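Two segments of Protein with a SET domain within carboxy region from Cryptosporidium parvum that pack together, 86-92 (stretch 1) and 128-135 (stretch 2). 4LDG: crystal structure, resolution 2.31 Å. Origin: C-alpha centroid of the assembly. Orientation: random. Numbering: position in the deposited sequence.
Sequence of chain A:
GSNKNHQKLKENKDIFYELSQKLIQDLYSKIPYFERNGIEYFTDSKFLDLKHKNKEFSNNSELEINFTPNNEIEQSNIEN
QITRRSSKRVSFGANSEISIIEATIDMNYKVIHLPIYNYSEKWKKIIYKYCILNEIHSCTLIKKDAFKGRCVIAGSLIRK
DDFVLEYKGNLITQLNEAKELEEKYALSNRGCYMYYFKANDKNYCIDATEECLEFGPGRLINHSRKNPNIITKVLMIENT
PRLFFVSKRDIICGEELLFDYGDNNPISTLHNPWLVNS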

# COMPACT_ATOMS: atom_id res chain seq x y z
N SER A 86 -12.50 16.72 -3.00
CA SER A 86 -12.52 16.36 -4.45
C SER A 86 -11.74 15.10 -4.88
O SER A 86 -10.93 14.55 -4.14
N SER A 87 -12.04 14.63 -6.09
CA SER A 87 -11.39 13.48 -6.69
C SER A 87 -10.78 13.90 -8.01
O SER A 87 -11.40 14.63 -8.81
N LYS A 88 -9.58 13.41 -8.27
CA LYS A 88 -8.92 13.74 -9.54
C LYS A 88 -9.71 13.15 -10.71
O LYS A 88 -10.11 11.97 -10.67
N ARG A 89 -9.94 13.95 -11.76
CA ARG A 89 -10.64 13.45 -12.95
C ARG A 89 -9.90 12.23 -13.51
O ARG A 89 -10.54 11.28 -13.96
N VAL A 90 -8.57 12.21 -13.45
CA VAL A 90 -7.85 11.05 -14.03
C VAL A 90 -8.01 9.76 -13.26
O VAL A 90 -7.56 8.73 -13.74
N SER A 91 -8.66 9.80 -12.10
CA SER A 91 -8.73 8.63 -11.21
C SER A 91 -9.93 7.72 -11.49
O SER A 91 -10.04 6.64 -10.90
N PHE A 92 -10.80 8.14 -12.40
CA PHE A 92 -11.86 7.27 -12.90
C PHE A 92 -12.01 7.49 -14.37
O PHE A 92 -11.49 8.46 -14.92
N TYR A 128 -8.99 0.06 -7.50
CA TYR A 128 -7.56 0.17 -7.25
C TYR A 128 -6.97 1.45 -7.83
O TYR A 128 -6.26 2.20 -7.15
N LYS A 129 -7.28 1.69 -9.09
CA LYS A 129 -6.89 2.91 -9.76
C LYS A 129 -7.34 4.14 -8.97
O LYS A 129 -6.56 5.06 -8.74
N TYR A 130 -8.59 4.13 -8.52
CA TYR A 130 -9.07 5.25 -7.73
C TYR A 130 -8.27 5.41 -6.43
O TYR A 130 -7.94 6.52 -6.05
N CYS A 131 -8.01 4.32 -5.71
CA CYS A 131 -7.24 4.41 -4.44
C CYS A 131 -5.80 4.88 -4.68
O CYS A 131 -5.25 5.70 -3.93
N ILE A 132 -5.19 4.39 -5.74
CA ILE A 132 -3.82 4.79 -6.05
C ILE A 132 -3.74 6.30 -6.24
O ILE A 132 -2.87 6.96 -5.67
N LEU A 133 -4.64 6.85 -7.05
CA LEU A 133 -4.54 8.25 -7.47
C LEU A 133 -5.09 9.24 -6.45
O LEU A 133 -4.66 10.38 -6.44
N ASN A 134 -6.03 8.83 -5.61
CA ASN A 134 -6.57 9.71 -4.57
C ASN A 134 -6.02 9.40 -3.18
O ASN A 134 -6.54 9.87 -2.20
N GLU A 135 -4.98 8.57 -3.11
CA GLU A 135 -4.25 8.28 -1.87
C GLU A 135 -5.11 7.62 -0.81
O GLU A 135 -5.03 7.97 0.35

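Most striking here is how much of the contact is polar: four direct hydrogen bonds tie a short loop to a helix, and one, Ser87 OG to Tyr130 OH, is only 2.4 Å long. Ser87 (m) points toward the helix and meets Tyr130 at the ring edge; Tyr130, chi1 t, leaves its backbone sideways but carries its hydroxyl within reach.

Asn134 (m) is the organizer. Asn134 OD1 accepts from the backbone Lys88 N at 3.1 Å, nearly linear, while Asn134 ND2 donates to Ser91 OG at 2.9 Å and also to Tyr130 O, one turn back, at 3.1 Å. Both ends of the amide are thus used, so one side chain holds both the loop's main chain, at Lys88 N, and a loop side chain, at Ser91 OG. Ser91, in the p rotamer, passes the chain on: Ser91 OG donates to Lys88 O at 2.5 Å, bracing the 3-10 turn whose backbone bond uses the same acceptor.

Lys88 (mttt) reaches across the last turn of the helix, roughly at right angles to it, so that Lys88 NZ donates to Leu133 O at 2.9 Å. Beside this network, Leu133 (mt), which points toward the loop, supplies the apolar filling, with Leu133 CD1 3.5 Å from Ser91 CA and 4.3 Å from Val90 CG2. At the margin, extended Lys129 (tttt) touches Val90 directly, Lys129 CE to Val90 O at 3.5 Å, and also through a water that accepts from Lys129 NZ at 2.9 Å and donates to Val90 O at 2.8 Å.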

# COMPACT_ATOMS: atom_id res chain seq x y z
CB SER A 86 -12.08 17.56 -5.31
OG SER A 86 -10.70 17.82 -5.22
CB SER A 87 -12.40 12.37 -6.99
OG SER A 87 -13.08 11.96 -5.84
CB LYS A 88 -7.49 13.20 -9.56
CG LYS A 88 -6.61 13.60 -8.38
CD LYS A 88 -5.17 13.13 -8.65
CE LYS A 88 -4.26 13.34 -7.44
NZ LYS A 88 -3.03 12.49 -7.60
CB ARG A 89 -10.77 14.52 -14.04
CG ARG A 89 -11.58 14.10 -15.30
CD ARG A 89 -12.97 13.65 -14.91
NE ARG A 89 -13.73 13.03 -15.98
CZ ARG A 89 -13.69 11.74 -16.30
NH1 ARG A 89 -12.88 10.87 -15.69
NH2 ARG A 89 -14.49 11.31 -17.27
CB VAL A 90 -6.34 11.31 -14.29
CG1 VAL A 90 -6.20 12.36 -15.38
CG2 VAL A 90 -5.58 11.69 -13.03
CB SER A 91 -8.75 9.08 -9.75
OG SER A 91 -9.94 9.75 -9.43
CB PHE A 92 -13.17 7.50 -12.17
CG PHE A 92 -13.72 8.88 -12.30
CD1 PHE A 92 -14.72 9.16 -13.21
CD2 PHE A 92 -13.26 9.92 -11.48
CE1 PHE A 92 -15.23 10.44 -13.34
CE2 PHE A 92 -13.78 11.20 -11.62
CZ PHE A 92 -14.76 11.46 -12.56
CB TYR A 128 -6.85 -1.06 -7.83
CG TYR A 128 -7.18 -2.37 -7.12
CD1 TYR A 128 -7.53 -2.40 -5.78
CD2 TYR A 128 -7.11 -3.58 -7.78
CE1 TYR A 128 -7.79 -3.58 -5.14
CE2 TYR A 128 -7.40 -4.77 -7.15
CZ TYR A 128 -7.71 -4.77 -5.82
OH TYR A 128 -8.01 -5.97 -5.17
CB LYS A 129 -7.47 2.94 -11.17
CG LYS A 129 -7.08 4.15 -11.99
CD LYS A 129 -7.31 3.97 -13.48
CE LYS A 129 -7.12 5.30 -14.17
NZ LYS A 129 -6.99 5.23 -15.67
CB TYR A 130 -10.56 5.11 -7.43
CG TYR A 130 -11.17 6.34 -6.77
CD1 TYR A 130 -11.73 7.38 -7.55
CD2 TYR A 130 -11.20 6.47 -5.40
CE1 TYR A 130 -12.30 8.48 -6.96
CE2 TYR A 130 -11.75 7.58 -4.79
CZ TYR A 130 -12.29 8.59 -5.58
OH TYR A 130 -12.83 9.70 -4.97
CB CYS A 131 -7.21 3.08 -3.73
SG CYS A 131 -8.81 2.42 -3.24
CB ILE A 132 -3.27 4.08 -7.29
CG1 ILE A 132 -3.02 2.62 -6.95
CG2 ILE A 132 -1.95 4.71 -7.71
CD1 ILE A 132 -2.69 1.76 -8.14
CB LEU A 133 -5.22 8.44 -8.82
CG LEU A 133 -4.47 7.82 -10.00
CD1 LEU A 133 -5.33 7.78 -11.23
CD2 LEU A 133 -3.18 8.57 -10.29
CB ASN A 134 -8.10 9.64 -4.56
CG ASN A 134 -8.69 10.13 -5.85
OD1 ASN A 134 -8.56 11.30 -6.18
ND2 ASN A 134 -9.29 9.23 -6.62
CB GLU A 135 -3.60 9.55 -1.29
CG GLU A 135 -2.67 10.29 -2.23
CD GLU A 135 -1.27 9.68 -2.33
OE1 GLU A 135 -0.99 8.64 -1.67
OE2 GLU A 135 -0.44 10.25 -3.07
O HOH W 1 -6.93 8.03 -16.33